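Local atomic coordinates of fucose-specific lectin (Aleuria aurantia, PDB entry 6GKE), a protein that binds L-fucose through five sites on its six-bladed beta-propeller, with strongest preference for alpha-1,6-linked core fucose on glycoproteins. Residues T2-S8 with Q281-L287. The protein carries 1 engineered substitution. Where two conformers were deposited one is given. Residue numbers count along the deposited sequence, not the author numbering.
Sequences TEFLYTS and QASGVSL. With EDO (1,2-ethanediol), chain I; EDO (1,2-ethanediol), chain B.
Thr2 OG1 donates a 2.6 Å hydrogen bond to Val285 O and accepts one from Phe4 N (3.1 Å), closing an ST turn. Further along, the fully extended Gln281 (chi1 and chi2 both t) reads the backbone of 2-8 with its amide: NE2 donates to Leu5 O at 2.9 Å, and OE1 accepts from Thr7 N at 2.8 Å. Leu5 O also takes Ser8 N (2.9 Å) in a type II turn from Leu5 to Ser8. Water 1 joins Thr2 N to Val285 N, and water 2 joins Ser8 O to Gln281 OE1. Segment 281-287 is a beta hairpin: Ala282 N donates to Ser286 O and Ser286 N to Ala282 O, each hydrogen bond 2.9 Å long, around a tight turn at 283-285 with a cis peptide between Gly284 and Val285. It belongs to the propeller's last blade; the N-terminal segment passes beside it, Thr2 CA 5.8 Å from Val285 CA and Thr7 CA 7.7 Å from Gln281 CA, before strand 10-15 opens the first, so the ring closes here. Phe4 (chi1 t) is buried: Gln281 NE2 lies over one ring face, 3.3 Å from CZ, while CD2 meets Val285 CG1 at 3.9 Å and CE2 meets Leu287 CB at 3.5 Å. Beyond, Tyr6 stacks on Tyr6 of the second subunit.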
loop_
_atom_site.group_PDB
_atom_site.type_symbol
_atom_site.label_atom_id
_atom_site.label_comp_id
_atom_site.label_asym_id
_atom_site.label_seq_id
_atom_site.Cartn_x
_atom_site.Cartn_y
_atom_site.Cartn_z
ATOM N N THR A 2 -6.712 2.146 -6.787
ATOM C CA THR A 2 -6.922 3.582 -6.725
ATOM C C THR A 2 -5.566 4.284 -6.689
ATOM O O THR A 2 -4.517 3.637 -6.698
ATOM C CB THR A 2 -7.761 3.992 -5.507
ATOM O OG1 THR A 2 -6.897 3.981 -4.369
ATOM C CG2 THR A 2 -8.967 3.105 -5.285
ATOM N N GLU A 3 -5.620 5.616 -6.601
ATOM C CA GLU A 3 -4.402 6.413 -6.528
ATOM C C GLU A 3 -4.104 6.845 -5.086
ATOM O O GLU A 3 -3.214 7.649 -4.863
ATOM C CB GLU A 3 -4.516 7.567 -7.520
ATOM C CG GLU A 3 -4.657 7.061 -8.944
ATOM C CD GLU A 3 -4.885 8.131 -9.991
ATOM O OE1 GLU A 3 -5.634 9.092 -9.710
ATOM O OE2 GLU A 3 -4.304 7.999 -11.086
ATOM N N PHE A 4 -4.814 6.268 -4.110
ATOM C CA PHE A 4 -4.579 6.540 -2.686
ATOM C C PHE A 4 -3.294 5.831 -2.248
ATOM O O PHE A 4 -3.215 4.609 -2.305
ATOM C CB PHE A 4 -5.787 6.032 -1.899
ATOM C CG PHE A 4 -5.927 6.404 -0.441
ATOM C CD1 PHE A 4 -5.124 7.340 0.205
ATOM C CD2 PHE A 4 -6.956 5.820 0.282
ATOM C CE1 PHE A 4 -5.345 7.658 1.538
ATOM C CE2 PHE A 4 -7.166 6.133 1.615
ATOM C CZ PHE A 4 -6.371 7.063 2.238
ATOM N N LEU A 5 -2.300 6.596 -1.789
ATOM C CA LEU A 5 -1.054 6.010 -1.332
ATOM C C LEU A 5 -1.314 5.168 -0.078
ATOM O O LEU A 5 -1.870 5.647 0.910
ATOM C CB LEU A 5 -0.066 7.140 -1.043
ATOM C CG LEU A 5 1.295 6.729 -0.488
ATOM C CD1 LEU A 5 2.121 6.009 -1.543
ATOM C CD2 LEU A 5 2.019 7.964 0.036
ATOM N N TYR A 6 -0.856 3.917 -0.100
ATOM C CA TYR A 6 -1.014 3.038 1.056
ATOM C C TYR A 6 -0.138 3.564 2.194
ATOM O O TYR A 6 1.053 3.784 1.995
ATOM C CB TYR A 6 -0.649 1.595 0.708
ATOM C CG TYR A 6 -0.601 0.661 1.887
ATOM C CD1 TYR A 6 -1.696 0.494 2.719
ATOM C CD2 TYR A 6 0.547 -0.056 2.171
ATOM C CE1 TYR A 6 -1.656 -0.371 3.798
ATOM C CE2 TYR A 6 0.599 -0.936 3.237
ATOM C CZ TYR A 6 -0.502 -1.085 4.059
ATOM O OH TYR A 6 -0.429 -1.961 5.105
ATOM N N THR A 7 -0.757 3.735 3.363
ATOM C CA THR A 7 -0.174 4.334 4.589
ATOM C C THR A 7 0.009 5.848 4.445
ATOM O O THR A 7 0.681 6.472 5.266
ATOM C CB THR A 7 1.088 3.629 5.128
ATOM O OG1 THR A 7 2.254 3.910 4.353
ATOM C CG2 THR A 7 0.894 2.136 5.253
ATOM N N SER A 8 -0.681 6.463 3.478
ATOM C CA SER A 8 -0.888 7.906 3.505
ATOM C C SER A 8 -1.486 8.314 4.852
ATOM O O SER A 8 -2.379 7.646 5.369
ATOM C CB SER A 8 -1.836 8.314 2.409
ATOM O OG SER A 8 -2.140 9.700 2.444
ATOM N N GLN A 281 -8.311 3.835 6.208
ATOM C CA GLN A 281 -7.847 3.308 4.930
ATOM C C GLN A 281 -7.989 1.786 4.933
ATOM O O GLN A 281 -7.504 1.108 5.838
ATOM C CB GLN A 281 -6.404 3.735 4.664
ATOM C CG GLN A 281 -5.865 3.244 3.326
ATOM C CD GLN A 281 -4.473 3.764 3.058
ATOM O OE1 GLN A 281 -3.540 3.494 3.811
ATOM N NE2 GLN A 281 -4.318 4.539 1.993
ATOM N N ALA A 282 -8.625 1.269 3.874
ATOM C CA ALA A 282 -8.974 -0.137 3.759
ATOM C C ALA A 282 -8.507 -0.684 2.407
ATOM O O ALA A 282 -7.998 0.045 1.561
ATOM C CB ALA A 282 -10.466 -0.301 3.910
ATOM N N SER A 283 -8.706 -1.989 2.212
ATOM C CA SER A 283 -8.412 -2.622 0.935
ATOM C C SER A 283 -9.127 -1.864 -0.187
ATOM O O SER A 283 -10.225 -1.343 -0.009
ATOM C CB SER A 283 -8.799 -4.073 0.939
ATOM O OG SER A 283 -10.205 -4.213 1.053
ATOM N N GLY A 284 -8.475 -1.797 -1.350
ATOM C CA GLY A 284 -9.032 -1.056 -2.473
ATOM C C GLY A 284 -7.964 -0.509 -3.413
ATOM O O GLY A 284 -7.969 -0.847 -4.592
ATOM N N VAL A 285 -7.038 0.335 -2.938
ATOM C CA VAL A 285 -6.939 0.906 -1.600
ATOM C C VAL A 285 -7.981 2.021 -1.454
ATOM O O VAL A 285 -7.999 2.956 -2.250
ATOM C CB VAL A 285 -5.507 1.443 -1.375
ATOM C CG1 VAL A 285 -5.386 2.267 -0.104
ATOM C CG2 VAL A 285 -4.477 0.324 -1.381
ATOM N N SER A 286 -8.823 1.929 -0.422
ATOM C CA SER A 286 -9.993 2.791 -0.326
ATOM C C SER A 286 -9.929 3.696 0.907
ATOM O O SER A 286 -9.333 3.357 1.934
ATOM C CB SER A 286 -11.267 1.983 -0.339
ATOM O OG SER A 286 -11.319 1.076 0.752
ATOM N N LEU A 287 -10.572 4.859 0.762
ATOM C CA LEU A 287 -10.794 5.809 1.839
ATOM C C LEU A 287 -12.236 5.638 2.311
ATOM O O LEU A 287 -13.183 5.885 1.561
ATOM C CB LEU A 287 -10.515 7.219 1.315
ATOM C CG LEU A 287 -10.706 8.373 2.296
ATOM C CD1 LEU A 287 -9.943 8.160 3.593
ATOM C CD2 LEU A 287 -10.275 9.676 1.644
HETATM C C1 EDO I . -0.858 1.103 -3.383
HETATM O O1 EDO I . -1.871 0.138 -3.114
HETATM C C2 EDO I . -0.842 2.443 -2.647
HETATM O O2 EDO I . 0.523 2.886 -2.329
HETATM C C1 EDO B . 2.700 2.463 -0.199
HETATM O O1 EDO B . 2.914 1.883 1.084
HETATM C C2 EDO B . 2.960 1.659 -1.473
HETATM O O2 EDO B . 1.971 1.945 -2.522
HETATM O O HOH W 1 -5.000 0.725 -4.887
HETATM O O HOH W 2 -3.289 5.179 6.111
#